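Local coordinates for protein nitrate reductase (Ulva prolifera, PDB 5YLY) that probably passes electrons from NADH through its bound FAD toward the reduction of nitrate to nitrite, the first step of nitrate assimilation, at residues 26-31 and 60-65; 69-74 and 140-145. One frame throughout, in Å; residues are numbered along the deposited sequence.

Both contacts belong to the FAD-binding half of the reductase, on the same side of the chain's centre, with their own centres about 10 Å apart. Interaction 1 comes first along the chain: it ties the segment ahead of strand 34-43 to the loop joining strands 48-54 and 69-75. Interaction 2 follows, pairing strand 69-75 with the end of strand 135-142, neighbours in the six-stranded antiparallel sheet. The two meet directly: L28 CB and P30 CD rest on G140 O, the latter at 3.5 Å, and L64 CD1 lies against H69 O. The loop contact thus covers one end of the strand pair, whose H69 reaches the flavin cofactor.

Interaction 1: residues 26-31 and 60-65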
loop_
_atom_site.group_PDB
_atom_site.type_symbol
_atom_site.label_atom_id
_atom_site.label_comp_id
_atom_site.label_asym_id
_atom_site.label_seq_id
_atom_site.Cartn_x
_atom_site.Cartn_y
_atom_site.Cartn_z
ATOM N N PRO A 26 -16.195 -4.502 15.436
ATOM C CA PRO A 26 -14.808 -4.446 14.932
ATOM C C PRO A 26 -13.843 -3.786 15.908
ATOM O O PRO A 26 -14.264 -3.032 16.786
ATOM C CB PRO A 26 -14.942 -3.630 13.640
ATOM C CG PRO A 26 -16.090 -2.714 13.896
ATOM C CD PRO A 26 -17.061 -3.513 14.752
ATOM N N PHE A 27 -12.552 -4.047 15.729
ATOM C CA PHE A 27 -11.494 -3.431 16.514
ATOM C C PHE A 27 -11.401 -1.934 16.195
ATOM O O PHE A 27 -11.420 -1.123 17.120
ATOM C CB PHE A 27 -10.160 -4.100 16.234
ATOM C CG PHE A 27 -8.963 -3.438 16.883
ATOM C CD1 PHE A 27 -8.653 -3.680 18.212
ATOM C CD2 PHE A 27 -8.110 -2.626 16.146
ATOM C CE1 PHE A 27 -7.535 -3.094 18.809
ATOM C CE2 PHE A 27 -6.961 -2.072 16.741
ATOM C CZ PHE A 27 -6.685 -2.316 18.067
ATOM N N LEU A 28 -11.309 -1.564 14.905
ATOM C CA LEU A 28 -11.178 -0.159 14.520
ATOM C C LEU A 28 -12.399 0.688 14.840
ATOM O O LEU A 28 -13.542 0.317 14.528
ATOM C CB LEU A 28 -10.777 0.008 13.057
ATOM C CG LEU A 28 -9.412 -0.562 12.671
ATOM C CD1 LEU A 28 -9.264 -0.520 11.192
ATOM C CD2 LEU A 28 -8.259 0.190 13.383
ATOM N N ASN A 29 -12.134 1.823 15.497
ATOM C CA ASN A 29 -13.154 2.794 15.898
ATOM C C ASN A 29 -12.572 4.164 15.571
ATOM O O ASN A 29 -11.577 4.560 16.176
ATOM C CB ASN A 29 -13.493 2.666 17.385
ATOM C CG ASN A 29 -14.571 3.618 17.825
ATOM O OD1 ASN A 29 -14.845 4.626 17.166
ATOM N ND2 ASN A 29 -15.172 3.348 18.970
ATOM N N PRO A 30 -13.129 4.862 14.560
ATOM C CA PRO A 30 -12.521 6.125 14.117
ATOM C C PRO A 30 -12.501 7.244 15.162
ATOM O O PRO A 30 -11.790 8.226 14.966
ATOM C CB PRO A 30 -13.352 6.494 12.880
ATOM C CG PRO A 30 -14.684 5.829 13.116
ATOM C CD PRO A 30 -14.295 4.514 13.718
ATOM N N LYS A 31 -13.224 7.071 16.278
ATOM C CA LYS A 31 -13.309 8.065 17.350
ATOM C C LYS A 31 -12.341 7.732 18.474
ATOM O O LYS A 31 -12.245 8.515 19.428
ATOM C CB LYS A 31 -14.721 8.069 17.960
ATOM C CG LYS A 31 -15.870 8.362 17.015
ATOM C CD LYS A 31 -17.116 8.533 17.864
ATOM C CE LYS A 31 -18.397 8.338 17.110
ATOM N NZ LYS A 31 -19.550 8.255 18.043
ATOM N N GLN A 60 -11.503 -11.359 16.788
ATOM C CA GLN A 60 -12.040 -10.043 16.470
ATOM C C GLN A 60 -11.802 -9.623 15.046
ATOM O O GLN A 60 -10.742 -9.866 14.490
ATOM C CB GLN A 60 -11.534 -8.979 17.469
ATOM C CG GLN A 60 -12.312 -7.664 17.426
ATOM C CD GLN A 60 -11.782 -6.596 18.351
ATOM O OE1 GLN A 60 -10.590 -6.525 18.653
ATOM N NE2 GLN A 60 -12.666 -5.737 18.827
ATOM N N LEU A 61 -12.843 -9.029 14.454
ATOM C CA LEU A 61 -12.806 -8.474 13.103
ATOM C C LEU A 61 -11.986 -7.181 13.177
ATOM O O LEU A 61 -12.178 -6.382 14.097
ATOM C CB LEU A 61 -14.264 -8.139 12.700
ATOM C CG LEU A 61 -14.528 -7.532 11.308
ATOM C CD1 LEU A 61 -14.205 -8.533 10.212
ATOM C CD2 LEU A 61 -15.975 -7.091 11.196
ATOM N N LEU A 62 -11.090 -6.961 12.207
ATOM C CA LEU A 62 -10.313 -5.724 12.188
ATOM C C LEU A 62 -11.217 -4.514 11.940
ATOM O O LEU A 62 -11.100 -3.529 12.655
ATOM C CB LEU A 62 -9.218 -5.786 11.129
ATOM C CG LEU A 62 -8.346 -4.533 10.972
ATOM C CD1 LEU A 62 -7.602 -4.165 12.293
ATOM C CD2 LEU A 62 -7.349 -4.738 9.825
ATOM N N GLY A 63 -12.066 -4.594 10.923
ATOM C CA GLY A 63 -12.992 -3.522 10.563
ATOM C C GLY A 63 -12.336 -2.447 9.726
ATOM O O GLY A 63 -12.566 -1.253 9.954
ATOM N N LEU A 64 -11.509 -2.870 8.763
ATOM C CA LEU A 64 -10.793 -1.978 7.861
ATOM C C LEU A 64 -11.350 -2.189 6.457
ATOM O O LEU A 64 -10.995 -3.183 5.804
ATOM C CB LEU A 64 -9.252 -2.246 7.870
ATOM C CG LEU A 64 -8.410 -1.260 7.014
ATOM C CD1 LEU A 64 -8.537 0.201 7.541
ATOM C CD2 LEU A 64 -6.925 -1.678 6.991
ATOM N N PRO A 65 -12.191 -1.270 5.951
ATOM C CA PRO A 65 -12.706 -1.427 4.580
ATOM C C PRO A 65 -11.590 -1.306 3.540
ATOM O O PRO A 65 -10.588 -0.624 3.764
ATOM C CB PRO A 65 -13.707 -0.260 4.444
ATOM C CG PRO A 65 -14.066 0.122 5.846
ATOM C CD PRO A 65 -12.745 -0.058 6.583
HETATM O O HOH W 1 -14.274 -0.136 11.668
#
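Two backbone bonds fasten F27 and L28 to the 60-65 loop: F27 N gives its hydrogen to L61 O at 2.9 Å, and L28 N gives its own to L62 O at 3.0 Å in an almost straight line (171°). L28 is the side chain to follow. Its CB lies near L62 O and G63 O. CG, anti to the carbonyl carbon (chi1 -63°), lies 3.4 Å from L62 O and meets L62 CD1. At the tip, CD1 reaches G63 O and touches L64 CB at 3.7 Å. At the other end, Q60 lies across F27 at about a right angle: OE1 comes to the ring edge, 3.5 Å from F27 CD1, and NE2 lies 3.5 Å from F27 CA and is hydrogen-bonded to E56 OE1. An alanine here keeps only CB, and loss of the amide would probably leave E56 without this partner and F27 CB and its ring edge less covered. P26 CB rests 3.6 Å from G63 CA, on the side where a CB would point, and the positive phi of G63 suits a glycine. One water donates to both L28 O and G63 O, at 2.7 Å from the latter. Main-chain bonds, this water and the packing of L28 thus join two irregular loops beside the sheet of the FAD-binding domain, where F27 and L28 touch V138 of strand 135-142.

Interaction 2: residues 69-74 and 140-145; sequences HMLIRK and GPIGHF
With chi1 of 64°, H69 holds CG between its backbone N and carbonyl carbon; in I142, chi1 of -45° sets CG1 beside the backbone N and CG2 anti to it. The imidazole of H69 has I142 CB over one face, offset toward the rim, in a CH-pi contact 3.8 Å from the ring centroid. I142 CG2 meets NE2 and CE1 of H69, 3.5 Å from NE2. The other branch runs toward L71, whose CG touches I142 CG1 at 3.7 Å, the two side chains crossing at about a right angle. The main chains pair twice as well: H69 N donates to I142 O at 2.9 Å, and I142 N donates to H69 O at 2.8 Å. P141, preceded by a cis peptide, adds a CA-H...O contact to H69 O. H69 also packs on T91 and A89 and touches the FAD. This is an antiparallel hydrogen-bonded pair where strand 69-75 begins and strand 135-142 ends, in the FAD-binding beta-barrel domain of the ferredoxin reductase type, with its histidine in the flavin pocket.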
loop_
_atom_site.group_PDB
_atom_site.type_symbol
_atom_site.label_atom_id
_atom_site.label_comp_id
_atom_site.label_asym_id
_atom_site.label_seq_id
_atom_site.Cartn_x
_atom_site.Cartn_y
_atom_site.Cartn_z
ATOM N N HIS A 69 -6.966 2.904 5.487
ATOM C CA HIS A 69 -5.750 2.583 6.265
ATOM C C HIS A 69 -5.967 2.968 7.745
ATOM O O HIS A 69 -7.075 3.348 8.134
ATOM C CB HIS A 69 -4.541 3.343 5.654
ATOM C CG HIS A 69 -4.635 4.844 5.730
ATOM N ND1 HIS A 69 -5.171 5.592 4.692
ATOM C CD2 HIS A 69 -4.183 5.692 6.690
ATOM C CE1 HIS A 69 -5.069 6.862 5.069
ATOM N NE2 HIS A 69 -4.468 6.969 6.259
ATOM N N MET A 70 -4.904 2.889 8.556
ATOM C CA MET A 70 -4.976 3.203 9.987
ATOM C C MET A 70 -3.853 4.141 10.386
ATOM O O MET A 70 -2.831 4.200 9.703
ATOM C CB MET A 70 -4.849 1.908 10.824
ATOM C CG MET A 70 -3.554 1.164 10.587
ATOM S SD MET A 70 -3.308 -0.478 11.363
ATOM C CE MET A 70 -4.929 -1.108 11.321
ATOM N N LEU A 71 -4.020 4.829 11.508
ATOM C CA LEU A 71 -2.953 5.665 12.032
ATOM C C LEU A 71 -2.426 4.925 13.238
ATOM O O LEU A 71 -3.194 4.476 14.099
ATOM C CB LEU A 71 -3.485 7.067 12.432
ATOM C CG LEU A 71 -4.127 7.843 11.301
ATOM C CD1 LEU A 71 -4.690 9.178 11.828
ATOM C CD2 LEU A 71 -3.141 8.085 10.170
ATOM N N ILE A 72 -1.128 4.742 13.284
ATOM C CA ILE A 72 -0.526 4.028 14.400
ATOM C C ILE A 72 0.353 5.003 15.149
ATOM O O ILE A 72 1.096 5.756 14.517
ATOM C CB ILE A 72 0.277 2.816 13.891
ATOM C CG1 ILE A 72 -0.682 1.823 13.161
ATOM C CG2 ILE A 72 1.036 2.135 15.041
ATOM C CD1 ILE A 72 -0.080 0.802 12.407
ATOM N N ARG A 73 0.263 4.983 16.475
ATOM C CA ARG A 73 1.050 5.928 17.274
ATOM C C ARG A 73 1.612 5.322 18.532
ATOM O O ARG A 73 1.112 4.298 19.018
ATOM C CB ARG A 73 0.232 7.193 17.607
ATOM C CG ARG A 73 -0.799 7.007 18.688
ATOM C CD ARG A 73 -1.597 8.282 18.932
ATOM N NE ARG A 73 -2.247 8.199 20.226
ATOM C CZ ARG A 73 -2.777 9.241 20.861
ATOM N NH1 ARG A 73 -3.321 9.085 22.061
ATOM N NH2 ARG A 73 -2.780 10.442 20.295
ATOM N N LYS A 74 2.627 6.002 19.100
ATOM C CA LYS A 74 3.205 5.615 20.366
ATOM C C LYS A 74 3.816 6.827 21.042
ATOM O O LYS A 74 4.440 7.670 20.385
ATOM C CB LYS A 74 4.269 4.499 20.230
ATOM C CG LYS A 74 4.487 3.764 21.559
ATOM C CD LYS A 74 5.438 2.593 21.476
ATOM C CE LYS A 74 5.831 2.074 22.857
ATOM N NZ LYS A 74 4.667 1.624 23.679
ATOM N N GLY A 140 -8.577 4.295 13.348
ATOM C CA GLY A 140 -9.047 4.089 11.986
ATOM C C GLY A 140 -10.474 3.610 11.958
ATOM O O GLY A 140 -11.057 3.424 13.016
ATOM N N PRO A 141 -11.046 3.344 10.770
ATOM C CA PRO A 141 -10.422 3.486 9.441
ATOM C C PRO A 141 -10.278 4.920 8.983
ATOM O O PRO A 141 -11.056 5.793 9.379
ATOM C CB PRO A 141 -11.350 2.678 8.509
ATOM C CG PRO A 141 -12.517 2.197 9.354
ATOM C CD PRO A 141 -12.449 2.905 10.674
ATOM N N ILE A 142 -9.267 5.155 8.163
ATOM C CA ILE A 142 -8.980 6.457 7.589
ATOM C C ILE A 142 -9.056 6.341 6.082
ATOM O O ILE A 142 -8.471 5.426 5.497
ATOM C CB ILE A 142 -7.556 6.974 7.988
ATOM C CG1 ILE A 142 -7.233 6.769 9.506
ATOM C CG2 ILE A 142 -7.364 8.439 7.538
ATOM C CD1 ILE A 142 -8.068 7.595 10.539
ATOM N N GLY A 143 -9.668 7.341 5.452
ATOM C CA GLY A 143 -9.663 7.352 4.002
ATOM C C GLY A 143 -10.997 7.656 3.395
ATOM O O GLY A 143 -12.027 7.431 4.018
ATOM N N HIS A 144 -10.955 8.143 2.167
ATOM C CA HIS A 144 -12.099 8.614 1.381
ATOM C C HIS A 144 -12.503 7.618 0.287
ATOM O O HIS A 144 -13.608 7.708 -0.249
ATOM C CB HIS A 144 -11.712 9.966 0.747
ATOM C CG HIS A 144 -10.408 9.894 0.006
ATOM N ND1 HIS A 144 -10.367 9.643 -1.362
ATOM C CD2 HIS A 144 -9.139 9.941 0.481
ATOM C CE1 HIS A 144 -9.087 9.576 -1.677
ATOM N NE2 HIS A 144 -8.305 9.747 -0.601
ATOM N N PHE A 145 -11.580 6.737 -0.103
ATOM C CA PHE A 145 -11.814 5.741 -1.143
ATOM C C PHE A 145 -12.188 4.387 -0.501
ATOM O O PHE A 145 -11.483 3.885 0.388
ATOM C CB PHE A 145 -10.578 5.597 -2.052
ATOM C CG PHE A 145 -10.698 4.524 -3.109
ATOM C CD1 PHE A 145 -11.319 4.789 -4.323
ATOM C CD2 PHE A 145 -10.151 3.260 -2.907
ATOM C CE1 PHE A 145 -11.410 3.796 -5.307
ATOM C CE2 PHE A 145 -10.231 2.275 -3.896
ATOM C CZ PHE A 145 -10.889 2.544 -5.076
#